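Local coordinates for Lmo2349 protein (Listeria monocytogenes, PDB 4GVO) that probably binds cystine or a related amino acid outside the membrane and delivers it to an ABC transporter, as a family 3 solute-binding protein, at residues L101-S106 with K187-V192; T156-K161 with S182-K187. All coordinates share one frame; numbering follows the deposited sequence. Where two conformers were deposited one is given.

Contact 1. Residues L101-S106 with K187-V192; sequences LTVLDS and KVVGDV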
ATOM      1  N   LEU A 101      -5.889   1.769  13.442  1.00  7.25           N
ATOM      2  CA  LEU A 101      -4.891   2.408  14.283  1.00  8.16           C
ATOM      3  C   LEU A 101      -3.878   1.378  14.728  1.00  7.72           C
ATOM      4  O   LEU A 101      -4.204   0.230  15.007  1.00  8.98           O
ATOM      5  CB  LEU A 101      -5.490   3.073  15.488  1.00  8.55           C
ATOM      6  CG  LEU A 101      -6.494   4.197  15.253  1.00  9.04           C
ATOM      7  CD1 LEU A 101      -7.027   4.724  16.582  1.00 10.73           C
ATOM      8  CD2 LEU A 101      -5.889   5.324  14.400  1.00 11.53           C
ATOM      9  N   THR A 102      -2.627   1.815  14.783  1.00  7.98           N
ATOM     10  CA  THR A 102      -1.526   0.925  15.107  1.00  9.00           C
ATOM     11  C   THR A 102      -0.669   1.663  16.141  1.00  8.66           C
ATOM     12  O   THR A 102      -0.385   2.843  16.004  1.00  8.94           O
ATOM     13  CB  THR A 102      -0.749   0.593  13.831  1.00 10.39           C
ATOM     14  OG1 THR A 102      -1.590  -0.174  12.962  1.00 11.12           O
ATOM     15  CG2 THR A 102       0.514  -0.227  14.147  1.00 11.37           C
ATOM     16  N   VAL A 103      -0.317   0.955  17.211  1.00  8.75           N
ATOM     17  CA  VAL A 103       0.374   1.525  18.359  1.00  8.77           C
ATOM     18  C   VAL A 103       1.522   0.618  18.803  1.00  8.31           C
ATOM     19  O   VAL A 103       1.667  -0.503  18.339  1.00  9.54           O
ATOM     20  CB  VAL A 103      -0.616   1.723  19.525  1.00  8.64           C
ATOM     21  CG1 VAL A 103      -1.706   2.748  19.165  1.00  9.10           C
ATOM     22  CG2 VAL A 103      -1.215   0.373  19.954  1.00 11.05           C
ATOM     23  N   LEU A 104       2.366   1.125  19.694  1.00 10.42           N
ATOM     24  CA  LEU A 104       3.329   0.242  20.389  1.00 11.37           C
ATOM     25  C   LEU A 104       2.589  -0.880  21.111  1.00 11.15           C
ATOM     26  O   LEU A 104       1.518  -0.678  21.675  1.00 10.96           O
ATOM     27  CB  LEU A 104       4.062   1.020  21.414  1.00 14.88           C
ATOM     28  CG  LEU A 104       5.203   1.839  21.089  1.00 20.82           C
ATOM     29  CD1 LEU A 104       5.755   2.280  22.477  1.00 20.91           C
ATOM     30  CD2 LEU A 104       6.250   1.065  20.280  1.00 19.69           C
ATOM     31  N   ASP A 105       3.172  -2.065  21.131  1.00 12.79           N
ATOM     32  CA  ASP A 105       2.503  -3.207  21.719  1.00 12.25           C
ATOM     33  C   ASP A 105       2.136  -2.980  23.190  1.00 11.47           C
ATOM     34  O   ASP A 105       1.113  -3.481  23.659  1.00 13.54           O
ATOM     35  CB  ASP A 105       3.379  -4.453  21.577  1.00 15.74           C
ATOM     36  CG  ASP A 105       2.676  -5.677  22.024  1.00 18.83           C
ATOM     37  OD1 ASP A 105       1.811  -6.177  21.280  1.00 19.69           O
ATOM     38  OD2 ASP A 105       2.973  -6.116  23.154  1.00 24.27           O
ATOM     39  N   SER A 106       2.940  -2.178  23.888  1.00 11.72           N
ATOM     40  CA  SER A 106       2.685  -1.898  25.326  1.00 11.24           C
ATOM     41  C   SER A 106       1.528  -0.907  25.564  1.00  9.81           C
ATOM     42  O   SER A 106       1.096  -0.694  26.704  1.00 12.42           O
ATOM     43  CB  SER A 106       3.974  -1.364  25.989  1.00 12.20           C
ATOM     44  OG  SER A 106       4.384  -0.159  25.375  1.00 13.74           O
ATOM     45  N   LYS A 187       1.202  -3.070  17.230  1.00 10.42           N
ATOM     46  CA  LYS A 187      -0.051  -3.867  17.188  1.00  9.22           C
ATOM     47  C   LYS A 187      -1.177  -3.002  16.623  1.00  8.13           C
ATOM     48  O   LYS A 187      -1.219  -1.795  16.880  1.00  8.99           O
ATOM     49  CB  LYS A 187      -0.402  -4.464  18.553  1.00 11.60           C
ATOM     50  CG  LYS A 187      -0.904  -3.465  19.557  1.00 12.17           C
ATOM     51  CD  LYS A 187      -1.218  -4.117  20.885  1.00 11.35           C
ATOM     52  CE  LYS A 187      -1.608  -3.057  21.900  1.00 13.12           C
ATOM     53  NZ  LYS A 187      -1.680  -3.673  23.249  1.00 16.92           N
ATOM     54  N   VAL A 188      -2.106  -3.638  15.906  1.00  9.44           N
ATOM     55  CA  VAL A 188      -3.353  -2.961  15.528  1.00 10.14           C
ATOM     56  C   VAL A 188      -4.297  -2.941  16.722  1.00 10.17           C
ATOM     57  O   VAL A 188      -4.303  -3.868  17.567  1.00 10.64           O
ATOM     58  CB  VAL A 188      -4.032  -3.634  14.286  1.00 10.63           C
ATOM     59  CG1 VAL A 188      -3.129  -3.498  13.062  1.00 11.44           C
ATOM     60  CG2 VAL A 188      -4.417  -5.089  14.541  1.00 12.11           C
ATOM     61  N   VAL A 189      -5.080  -1.874  16.817  1.00  9.33           N
ATOM     62  CA  VAL A 189      -6.072  -1.711  17.873  1.00  9.64           C
ATOM     63  C   VAL A 189      -7.344  -1.179  17.248  1.00 11.27           C
ATOM     64  O   VAL A 189      -7.323  -0.530  16.209  1.00 11.07           O
ATOM     65  CB  VAL A 189      -5.609  -0.800  19.025  1.00  9.03           C
ATOM     66  CG1 VAL A 189      -4.441  -1.433  19.777  1.00 10.66           C
ATOM     67  CG2 VAL A 189      -5.269   0.594  18.554  1.00 11.25           C
ATOM     68  N   GLY A 190      -8.465  -1.387  17.909  1.00 10.70           N
ATOM     69  CA  GLY A 190      -9.666  -0.708  17.517  1.00 10.72           C
ATOM     70  C   GLY A 190     -10.306  -1.287  16.281  1.00 11.22           C
ATOM     71  O   GLY A 190      -9.987  -2.399  15.799  1.00 11.57           O
ATOM     72  N   ASP A 191     -11.198  -0.480  15.730  1.00 10.70           N
ATOM     73  CA  ASP A 191     -12.029  -0.929  14.616  1.00 10.27           C
ATOM     74  C   ASP A 191     -11.341  -0.724  13.285  1.00  9.14           C
ATOM     75  O   ASP A 191     -10.412   0.102  13.159  1.00 10.42           O
ATOM     76  CB  ASP A 191     -13.364  -0.228  14.655  1.00 13.01           C
ATOM     77  CG  ASP A 191     -14.204  -0.621  15.901  1.00 15.73           C
ATOM     78  OD1 ASP A 191     -13.982  -1.730  16.467  1.00 13.51           O
ATOM     79  OD2 ASP A 191     -15.030   0.211  16.291  1.00 22.08           O
ATOM     80  N   VAL A 192     -11.769  -1.476  12.296  1.00  9.95           N
ATOM     81  CA  VAL A 192     -11.314  -1.246  10.924  1.00  9.09           C
ATOM     82  C   VAL A 192     -11.910   0.072  10.414  1.00  9.50           C
ATOM     83  O   VAL A 192     -13.127   0.257  10.411  1.00 12.59           O
ATOM     84  CB  VAL A 192     -11.678  -2.428  10.035  1.00  9.22           C
ATOM     85  CG1 VAL A 192     -11.344  -2.175   8.552  1.00 11.51           C
ATOM     86  CG2 VAL A 192     -11.007  -3.687  10.502  1.00 11.25           C
TER
HETATM   87  O   HOH W   1      -8.519   1.331  14.611  1.00  8.69           O

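Contact 2. Residues T156-K161 with S182-K187; sequences TANQLK and SAIKEK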
ATOM      1  N   THR A 156       8.055   6.075  10.976  1.00 12.38           N
ATOM      2  CA  THR A 156       6.897   5.786  11.816  1.00 11.19           C
ATOM      3  C   THR A 156       7.300   4.917  13.002  1.00 11.27           C
ATOM      4  O   THR A 156       6.971   5.221  14.141  1.00 10.96           O
ATOM      5  CB  THR A 156       5.780   5.155  11.013  1.00 12.47           C
ATOM      6  OG1 THR A 156       5.247   6.168  10.148  1.00 14.11           O
ATOM      7  CG2 THR A 156       4.705   4.510  11.915  1.00 13.54           C
ATOM      8  N   ALA A 157       7.990   3.804  12.754  1.00 11.42           N
ATOM      9  CA  ALA A 157       8.296   2.899  13.849  1.00 12.49           C
ATOM     10  C   ALA A 157       9.111   3.581  14.937  1.00 13.47           C
ATOM     11  O   ALA A 157       8.860   3.396  16.132  1.00 13.64           O
ATOM     12  CB  ALA A 157       9.070   1.657  13.359  1.00 17.85           C
ATOM     13  N   ASN A 158      10.110   4.352  14.521  1.00 13.67           N
ATOM     14  CA  ASN A 158      10.916   5.040  15.481  1.00 13.64           C
ATOM     15  C   ASN A 158      10.202   6.143  16.255  1.00 13.45           C
ATOM     16  O   ASN A 158      10.472   6.331  17.414  1.00 14.85           O
ATOM     17  CB  ASN A 158      12.245   5.507  14.853  1.00 14.10           C
ATOM     18  CG  ASN A 158      13.217   4.357  14.701  1.00 17.69           C
ATOM     19  OD1 ASN A 158      13.829   3.963  15.690  1.00 27.77           O
ATOM     20  ND2 ASN A 158      13.346   3.798  13.498  1.00 27.06           N
ATOM     21  N   GLN A 159       9.280   6.857  15.618  1.00 12.92           N
ATOM     22  CA  GLN A 159       8.534   7.826  16.343  1.00 10.51           C
ATOM     23  C   GLN A 159       7.541   7.150  17.300  1.00 10.82           C
ATOM     24  O   GLN A 159       7.309   7.687  18.399  1.00 11.24           O
ATOM     25  CB  GLN A 159       7.817   8.812  15.429  1.00 11.99           C
ATOM     26  CG  GLN A 159       8.744   9.619  14.554  1.00 12.38           C
ATOM     27  CD  GLN A 159       8.156  10.915  14.070  1.00 11.17           C
ATOM     28  OE1 GLN A 159       7.383  11.567  14.811  1.00 13.51           O
ATOM     29  NE2 GLN A 159       8.505  11.318  12.833  1.00 13.49           N
ATOM     30  N   LEU A 160       7.048   5.953  16.969  1.00 11.35           N
ATOM     31  CA  LEU A 160       6.233   5.223  17.976  1.00 11.58           C
ATOM     32  C   LEU A 160       7.103   4.759  19.153  1.00 12.38           C
ATOM     33  O   LEU A 160       6.720   4.859  20.307  1.00 13.51           O
ATOM     34  CB  LEU A 160       5.562   4.003  17.357  1.00 12.23           C
ATOM     35  CG  LEU A 160       4.425   4.313  16.368  1.00 11.73           C
ATOM     36  CD1 LEU A 160       4.006   3.033  15.653  1.00 13.48           C
ATOM     37  CD2 LEU A 160       3.252   5.002  17.038  1.00 12.46           C
ATOM     38  N   LYS A 161       8.306   4.275  18.834  1.00 12.53           N
ATOM     39  CA  LYS A 161       9.236   3.756  19.851  0.70 16.21           C
ATOM     40  C   LYS A 161       9.498   4.793  20.926  1.00 15.45           C
ATOM     41  O   LYS A 161       9.497   4.478  22.105  1.00 21.07           O
ATOM     42  CB  LYS A 161      10.576   3.371  19.199  0.70 17.20           C
ATOM     43  CG  LYS A 161      11.595   2.733  20.131  0.70 23.08           C
ATOM     44  CD  LYS A 161      12.906   2.361  19.408  0.70 30.01           C
ATOM     45  CE  LYS A 161      13.884   1.593  20.304  0.70 29.87           C
ATOM     46  NZ  LYS A 161      14.654   0.461  19.674  0.70 34.75           N
ATOM     47  N   SER A 182      11.983  -6.845  14.238  1.00 17.32           N
ATOM     48  CA  SER A 182      12.171  -5.503  14.761  1.00 17.17           C
ATOM     49  C   SER A 182      12.178  -5.566  16.266  1.00 16.28           C
ATOM     50  O   SER A 182      11.490  -6.381  16.869  1.00 17.77           O
ATOM     51  CB  SER A 182      11.044  -4.551  14.231  1.00 17.29           C
ATOM     52  OG  SER A 182      11.255  -3.256  14.754  1.00 23.60           O
ATOM     53  N   ALA A 183      12.963  -4.701  16.896  1.00 16.76           N
ATOM     54  CA  ALA A 183      12.853  -4.456  18.343  1.00 17.90           C
ATOM     55  C   ALA A 183      11.596  -3.666  18.687  1.00 18.40           C
ATOM     56  O   ALA A 183      11.072  -3.807  19.790  1.00 19.23           O
ATOM     57  CB  ALA A 183      14.099  -3.732  18.865  1.00 21.15           C
ATOM     58  N   ILE A 184      11.089  -2.867  17.735  1.00 14.35           N
ATOM     59  CA  ILE A 184       9.919  -2.040  17.986  1.00 14.74           C
ATOM     60  C   ILE A 184       8.725  -2.908  17.581  1.00 14.80           C
ATOM     61  O   ILE A 184       8.508  -3.129  16.379  1.00 20.48           O
ATOM     62  CB  ILE A 184       9.942  -0.714  17.154  1.00 16.85           C
ATOM     63  CG1 ILE A 184      11.273   0.047  17.374  1.00 19.73           C
ATOM     64  CG2 ILE A 184       8.667   0.133  17.442  1.00 19.07           C
ATOM     65  CD1 ILE A 184      11.613   1.026  16.247  1.00 22.91           C
ATOM     66  N   LYS A 185       7.960  -3.401  18.544  1.00 14.08           N
ATOM     67  CA  LYS A 185       6.728  -4.183  18.223  1.00 12.60           C
ATOM     68  C   LYS A 185       5.520  -3.279  18.183  1.00 13.43           C
ATOM     69  O   LYS A 185       5.257  -2.512  19.118  1.00 15.48           O
ATOM     70  CB  LYS A 185       6.508  -5.280  19.264  1.00 14.72           C
ATOM     71  CG  LYS A 185       7.677  -6.220  19.487  1.00 19.21           C
ATOM     72  CD  LYS A 185       8.121  -6.981  18.242  1.00 22.48           C
ATOM     73  CE  LYS A 185       9.232  -7.957  18.653  1.00 22.72           C
ATOM     74  NZ  LYS A 185       9.697  -8.786  17.517  1.00 22.80           N
ATOM     75  N   GLU A 186       4.766  -3.413  17.104  1.00 13.06           N
ATOM     76  CA  GLU A 186       3.533  -2.675  16.902  1.00 11.91           C
ATOM     77  C   GLU A 186       2.371  -3.617  16.955  1.00 10.18           C
ATOM     78  O   GLU A 186       2.498  -4.834  16.797  1.00 12.01           O
ATOM     79  CB  GLU A 186       3.555  -2.017  15.544  1.00 15.37           C
ATOM     80  CG  GLU A 186       4.621  -0.943  15.425  1.00 17.65           C
ATOM     81  CD  GLU A 186       4.693  -0.320  14.045  1.00 21.92           C
ATOM     82  OE1 GLU A 186       3.841  -0.636  13.203  1.00 30.05           O
ATOM     83  OE2 GLU A 186       5.667   0.420  13.753  1.00 23.52           O
ATOM     84  N   LYS A 187       1.202  -3.070  17.230  1.00 10.42           N
ATOM     85  CA  LYS A 187      -0.051  -3.867  17.188  1.00  9.22           C
ATOM     86  C   LYS A 187      -1.177  -3.002  16.623  1.00  8.13           C
ATOM     87  O   LYS A 187      -1.219  -1.795  16.880  1.00  8.99           O
ATOM     88  CB  LYS A 187      -0.402  -4.464  18.553  1.00 11.60           C
ATOM     89  CG  LYS A 187      -0.904  -3.465  19.557  1.00 12.17           C
ATOM     90  CD  LYS A 187      -1.218  -4.117  20.885  1.00 11.35           C
ATOM     91  CE  LYS A 187      -1.608  -3.057  21.900  1.00 13.12           C
ATOM     92  NZ  LYS A 187      -1.680  -3.673  23.249  1.00 16.92           N
TER

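Contact 1. Residues L101-S106 with K187-V192
V103 and K187 hold the firm part of this contact, an antiparallel hydrogen-bonded pair. The amide N of K187 gives to V103 O at 2.8 Å, and V103 N returns a bond to K187 O at 2.9 Å. The K187 side chain packs here too: CG, between its own N and carbonyl carbon (chi1 73°), meets V103 CG2 at 3.9 Å. Extended beyond CG, the chain carries NZ to the backbone O of D105 at 2.8 Å; N108 OD1 is a second acceptor. D105 is exposed, yet OD1 of its carboxylate touches K187 CD; it stays 4.7 Å from K187 NZ, not a salt bridge. Strands 95-104 and 186-189 are antiparallel neighbours in the sheet of one lobe of this two-lobed periplasmic-binding-protein fold, and the side chain of T102 is about 11 Å from the bound histidine. T102 faces V188 in a non-hydrogen-bonded pair, with T102 OG1 3.7 Å from V188 CG1. On the face that carries V103, K187 and V189, CG2 of V103 presses on CG1 of V189, also at 3.7 Å. The far end is less direct: the chain turns a corner at G190, and a water accepts a hydrogen bond from L101 N and donates to V189 O and D191 O.

Contact 2. Residues T156-K161 with S182-K187
I184 turns CG1 anti to its carbonyl carbon (chi1 -53°), while K161 sets CG anti to its own backbone N (chi1 -176°), and the two side chains meet crossing at about a right angle. They join helix 156-162 to the loop that leads into strand 186-189, an alpha/beta layer in one lobe of the periplasmic-binding-protein fold, with the helix packed beside the sheet. CG1 of I184 lies against the aliphatic part of K161, 3.9 Å from CB; K161 itself is modelled in two conformers. The rest of the isoleucine rests on the preceding turn of the helix: CG2 comes to 3.5 Å from the carbonyl O of A157, an oxygen already bonded to the amide of K161, and CD1 sits 3.9 Å from A157 CB. The same CD1 touches OD1 of N158, whose ND2 is held by D155.

Deeper in, buried E186 reaches from the strand toward the helix. Its chain is extended beyond CG, and the carboxylate lies against apolar groups: OE2 is 3.6 Å from A157 CB, while L160 CD1 packs against the same oxygen and the carboxylate carbon, the leucine side chain running across that of E186. A weak hydrogen bond from Q178 NE2 reaches OE2; with A157 and L160 against it, the carboxylate may have a raised pKa.

On the open side the loop is braced from within. S182 OG accepts from the amide of I184 in an ST turn, which helps hold the backbone that carries I184, and K185 NZ donates to S182 O at 3.1 Å.

From the N terminus, strand 95-104 comes first, and contact 1 closes the wide loop between it and strand 186-189, with 80 residues between its segments. Within that span lies helix 156-162, and contact 2 closes a much shorter loop, 20 residues long, from the helix to the approach of the same strand. The two therefore nest rather than cross, and K187 belongs to both. Their centres are 11 Å apart: L104 CG packs on L160 O, T102 CG2 on E186 OE1, and D105 N probably bonds to K185 O. Together they tie strand 95-104, strand 186-189 and the helix into one layered unit.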